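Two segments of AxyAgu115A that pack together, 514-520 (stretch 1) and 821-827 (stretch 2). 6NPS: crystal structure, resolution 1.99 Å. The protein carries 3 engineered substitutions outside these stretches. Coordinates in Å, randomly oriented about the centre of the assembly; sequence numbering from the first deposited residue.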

ATOM      1  N   THR A 514      -5.388  26.255  15.625  1.00 30.93           N
ATOM      2  CA  THR A 514      -6.137  25.392  16.539  1.00 28.34           C
ATOM      3  C   THR A 514      -7.292  24.688  15.835  1.00 31.03           C
ATOM      4  O   THR A 514      -7.613  23.537  16.186  1.00 30.63           O
ATOM      5  CB  THR A 514      -6.658  26.165  17.784  1.00 30.72           C
ATOM      6  OG1 THR A 514      -7.444  27.327  17.413  1.00 29.11           O
ATOM      7  CG2 THR A 514      -5.506  26.582  18.711  1.00 28.80           C
ATOM      8  N   LYS A 515      -7.922  25.343  14.847  1.00 28.80           N
ATOM      9  CA  LYS A 515      -8.941  24.658  14.053  1.00 31.60           C
ATOM     10  C   LYS A 515      -8.358  23.454  13.312  1.00 31.91           C
ATOM     11  O   LYS A 515      -8.916  22.353  13.347  1.00 35.23           O
ATOM     12  CB  LYS A 515      -9.615  25.616  13.035  1.00 34.17           C
ATOM     13  CG  LYS A 515     -10.885  24.895  12.522  1.00 40.72           C
ATOM     14  CD  LYS A 515     -11.740  25.669  11.614  1.00 49.17           C
ATOM     15  CE  LYS A 515     -12.880  24.780  11.063  1.00 47.36           C
ATOM     16  NZ  LYS A 515     -14.129  24.753  11.845  1.00 43.80           N
ATOM     17  N   ILE A 516      -7.228  23.646  12.637  1.00 33.08           N
ATOM     18  CA  ILE A 516      -6.591  22.558  11.888  1.00 30.69           C
ATOM     19  C   ILE A 516      -6.069  21.450  12.824  1.00 31.92           C
ATOM     20  O   ILE A 516      -6.306  20.257  12.591  1.00 28.72           O
ATOM     21  CB  ILE A 516      -5.487  23.137  10.986  1.00 26.03           C
ATOM     22  CG1 ILE A 516      -6.128  24.017   9.899  1.00 27.00           C
ATOM     23  CG2 ILE A 516      -4.630  21.980  10.389  1.00 27.06           C
ATOM     24  CD1 ILE A 516      -5.192  25.104   9.461  1.00 29.13           C
ATOM     25  N   ALA A 517      -5.390  21.818  13.915  1.00 28.65           N
ATOM     26  CA  ALA A 517      -4.906  20.801  14.843  1.00 29.07           C
ATOM     27  C   ALA A 517      -6.046  19.991  15.441  1.00 32.70           C
ATOM     28  O   ALA A 517      -5.903  18.774  15.650  1.00 31.73           O
ATOM     29  CB  ALA A 517      -4.086  21.413  15.991  1.00 30.90           C
ATOM     30  N   HIS A 518      -7.146  20.619  15.730  1.00 32.50           N
ATOM     31  CA  HIS A 518      -8.230  19.923  16.298  1.00 33.36           C
ATOM     32  C   HIS A 518      -8.887  18.983  15.339  1.00 33.13           C
ATOM     33  O   HIS A 518      -9.500  18.094  15.734  1.00 32.65           O
ATOM     34  CB  HIS A 518      -9.137  20.843  17.100  1.00 32.72           C
ATOM     35  CG  HIS A 518     -10.475  21.050  16.513  1.00 39.05           C
ATOM     36  ND1 HIS A 518     -10.655  21.629  15.294  1.00 36.95           N
ATOM     37  CD2 HIS A 518     -11.704  20.777  16.992  1.00 39.90           C
ATOM     38  CE1 HIS A 518     -11.940  21.686  15.035  1.00 41.12           C
ATOM     39  NE2 HIS A 518     -12.596  21.176  16.050  1.00 42.36           N
ATOM     40  N   ASN A 519      -8.750  19.211  14.068  1.00 31.20           N
ATOM     41  CA  ASN A 519      -9.329  18.317  13.063  1.00 32.83           C
ATOM     42  C   ASN A 519      -8.565  16.992  12.963  1.00 30.50           C
ATOM     43  O   ASN A 519      -9.162  15.965  12.595  1.00 31.94           O
ATOM     44  CB  ASN A 519      -9.360  19.002  11.689  1.00 34.00           C
ATOM     45  CG  ASN A 519     -10.525  19.947  11.566  1.00 41.39           C
ATOM     46  OD1 ASN A 519     -11.391  19.954  12.446  1.00 36.61           O
ATOM     47  ND2 ASN A 519     -10.583  20.737  10.466  1.00 38.00           N
ATOM     48  N   ARG A 520      -7.258  16.996  13.243  1.00 29.89           N
ATOM     49  CA  ARG A 520      -6.481  15.742  13.328  1.00 28.04           C
ATOM     50  C   ARG A 520      -5.283  16.061  14.200  1.00 33.19           C
ATOM     51  O   ARG A 520      -4.380  16.777  13.745  1.00 35.47           O
ATOM     52  CB  ARG A 520      -6.032  15.282  11.950  1.00 27.83           C
ATOM     53  CG  ARG A 520      -5.340  13.915  11.924  1.00 28.78           C
ATOM     54  CD  ARG A 520      -6.388  12.875  12.332  1.00 29.40           C
ATOM     55  NE  ARG A 520      -5.936  11.553  12.066  1.00 32.48           N
ATOM     56  CZ  ARG A 520      -6.700  10.533  11.720  1.00 32.33           C
ATOM     57  NH1 ARG A 520      -8.010  10.673  11.559  1.00 29.40           N
ATOM     58  NH2 ARG A 520      -6.121   9.366  11.522  1.00 33.73           N
ATOM     59  N   ASP A 821     -20.628  29.452  15.189  1.00 34.96           N
ATOM     60  CA  ASP A 821     -19.674  29.901  14.179  1.00 42.17           C
ATOM     61  C   ASP A 821     -18.352  29.174  14.339  1.00 41.97           C
ATOM     62  O   ASP A 821     -17.868  28.986  15.457  1.00 39.27           O
ATOM     63  CB  ASP A 821     -19.423  31.406  14.294  1.00 53.11           C
ATOM     64  CG  ASP A 821     -20.698  32.239  14.142  1.00 59.75           C
ATOM     65  OD1 ASP A 821     -21.684  31.740  13.551  1.00 61.18           O
ATOM     66  OD2 ASP A 821     -20.696  33.404  14.612  1.00 64.87           O
ATOM     67  N   GLY A 822     -17.782  28.736  13.213  1.00 39.31           N
ATOM     68  CA  GLY A 822     -16.457  28.119  13.223  1.00 36.87           C
ATOM     69  C   GLY A 822     -16.376  26.768  13.892  1.00 36.94           C
ATOM     70  O   GLY A 822     -15.281  26.219  14.011  1.00 36.42           O
ATOM     71  N   TYR A 823     -17.497  26.194  14.305  1.00 36.44           N
ATOM     72  CA  TYR A 823     -17.466  24.936  15.031  1.00 35.72           C
ATOM     73  C   TYR A 823     -17.179  23.778  14.074  1.00 39.49           C
ATOM     74  O   TYR A 823     -17.472  23.847  12.875  1.00 34.95           O
ATOM     75  CB  TYR A 823     -18.798  24.744  15.760  1.00 32.71           C
ATOM     76  CG  TYR A 823     -18.795  23.657  16.793  1.00 39.61           C
ATOM     77  CD1 TYR A 823     -19.013  22.352  16.418  1.00 38.68           C
ATOM     78  CD2 TYR A 823     -18.578  23.928  18.150  1.00 35.13           C
ATOM     79  CE1 TYR A 823     -19.009  21.354  17.318  1.00 45.21           C
ATOM     80  CE2 TYR A 823     -18.576  22.895  19.083  1.00 35.57           C
ATOM     81  CZ  TYR A 823     -18.796  21.614  18.652  1.00 45.29           C
ATOM     82  OH  TYR A 823     -18.806  20.543  19.519  1.00 47.98           O
ATOM     83  N   GLY A 824     -16.518  22.735  14.593  1.00 36.64           N
ATOM     84  CA  GLY A 824     -16.405  21.495  13.841  1.00 35.91           C
ATOM     85  C   GLY A 824     -15.285  21.464  12.806  1.00 37.84           C
ATOM     86  O   GLY A 824     -14.345  22.268  12.811  1.00 37.31           O
ATOM     87  N   LYS A 825     -15.415  20.508  11.879  1.00 36.64           N
ATOM     88  CA  LYS A 825     -14.354  20.252  10.916  1.00 37.07           C
ATOM     89  C   LYS A 825     -14.403  21.222   9.758  1.00 40.06           C
ATOM     90  O   LYS A 825     -13.356  21.521   9.161  1.00 39.78           O
ATOM     91  CB  LYS A 825     -14.433  18.818  10.397  1.00 34.28           C
ATOM     92  CG  LYS A 825     -14.080  17.802  11.496  1.00 41.16           C
ATOM     93  CD  LYS A 825     -14.121  16.375  10.968  1.00 45.99           C
ATOM     94  CE  LYS A 825     -12.865  15.982  10.186  1.00 44.53           C
ATOM     95  NZ  LYS A 825     -12.901  14.488   9.840  1.00 42.68           N
ATOM     96  N   THR A 826     -15.593  21.718   9.426  1.00 40.42           N
ATOM     97  CA  THR A 826     -15.730  22.592   8.263  1.00 45.08           C
ATOM     98  C   THR A 826     -16.383  23.919   8.676  1.00 41.36           C
ATOM     99  O   THR A 826     -15.896  24.580   9.603  1.00 46.75           O
ATOM    100  CB  THR A 826     -16.469  21.852   7.120  1.00 47.87           C
ATOM    101  OG1 THR A 826     -17.782  21.439   7.528  1.00 53.33           O
ATOM    102  CG2 THR A 826     -15.670  20.571   6.683  1.00 39.91           C
ATOM    103  N   LEU A 827     -17.476  24.325   8.033  1.00 36.41           N
ATOM    104  CA  LEU A 827     -17.943  25.703   8.196  1.00 35.44           C
ATOM    105  C   LEU A 827     -18.397  25.971   9.632  1.00 35.95           C
ATOM    106  O   LEU A 827     -17.914  26.890  10.293  1.00 40.29           O
ATOM    107  CB  LEU A 827     -19.062  25.990   7.187  1.00 38.00           C
ATOM    108  CG  LEU A 827     -19.624  27.422   7.147  1.00 44.71           C
ATOM    109  CD1 LEU A 827     -18.523  28.482   6.866  1.00 44.69           C
ATOM    110  CD2 LEU A 827     -20.770  27.505   6.137  1.00 41.26           C
TER
HETATM  111  O   HOH W   1     -15.348  22.243  17.197  1.00 32.83           O

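What anchors the helical stretch to the loop? The ammonium group of K515 does most of the work. Its NZ donates three hydrogen bonds to backbone carbonyls: 2.7 Å to G824 O, 2.9 Å to G822 O and 2.9 Å to T826 O. An ammonium nitrogen has three hydrogens to give, so this set matches its capacity. No carboxylate takes part across the contact; the positive charge is met by carbonyl dipoles.

How does K515 reach that site? Its CA-to-CB bond points sideways, but chi1 to chi3 are all t, so the chain runs out extended before chi4 turns to 90° and delivers NZ among the carbonyls. A long, flexible side chain suits this task. The loop supplies acceptors from alternate residues, and G822 and G824 both have positive phi, a conformation that glycine adopts readily.

What do H518 and N519 add? The CA-to-CB bond of N519 points toward the loop, and its ND2 donates to K825 O at 3.2 Å, with an angle of 140° at the hydrogen. The H518 ring is steadied within its own stretch by a hydrogen bond from ND1 to K515 O (2.7 Å), which ties the imidazole to the backbone of the anchoring lysine. Its edge meets the loop, with CE1 3.3 Å from G824 O, while water 1 bridges H518 NE2 (3.2 Å) and G824 N (2.9 Å), accepting from the latter.

Where is the packing? It is modest, with 260 Å² buried in total, and K515 contributes the largest share. N519 and K825 have the closest CA atoms, 5.8 Å apart, and their side chains touch where N519 OD1 lies 3.6 Å from K825 CG. The CA-to-CB bond of K825 points away overall, though CB still touches the other stretch. K825's NZ is hydrogen-bonded elsewhere in the structure; N519 is met by its backbone O.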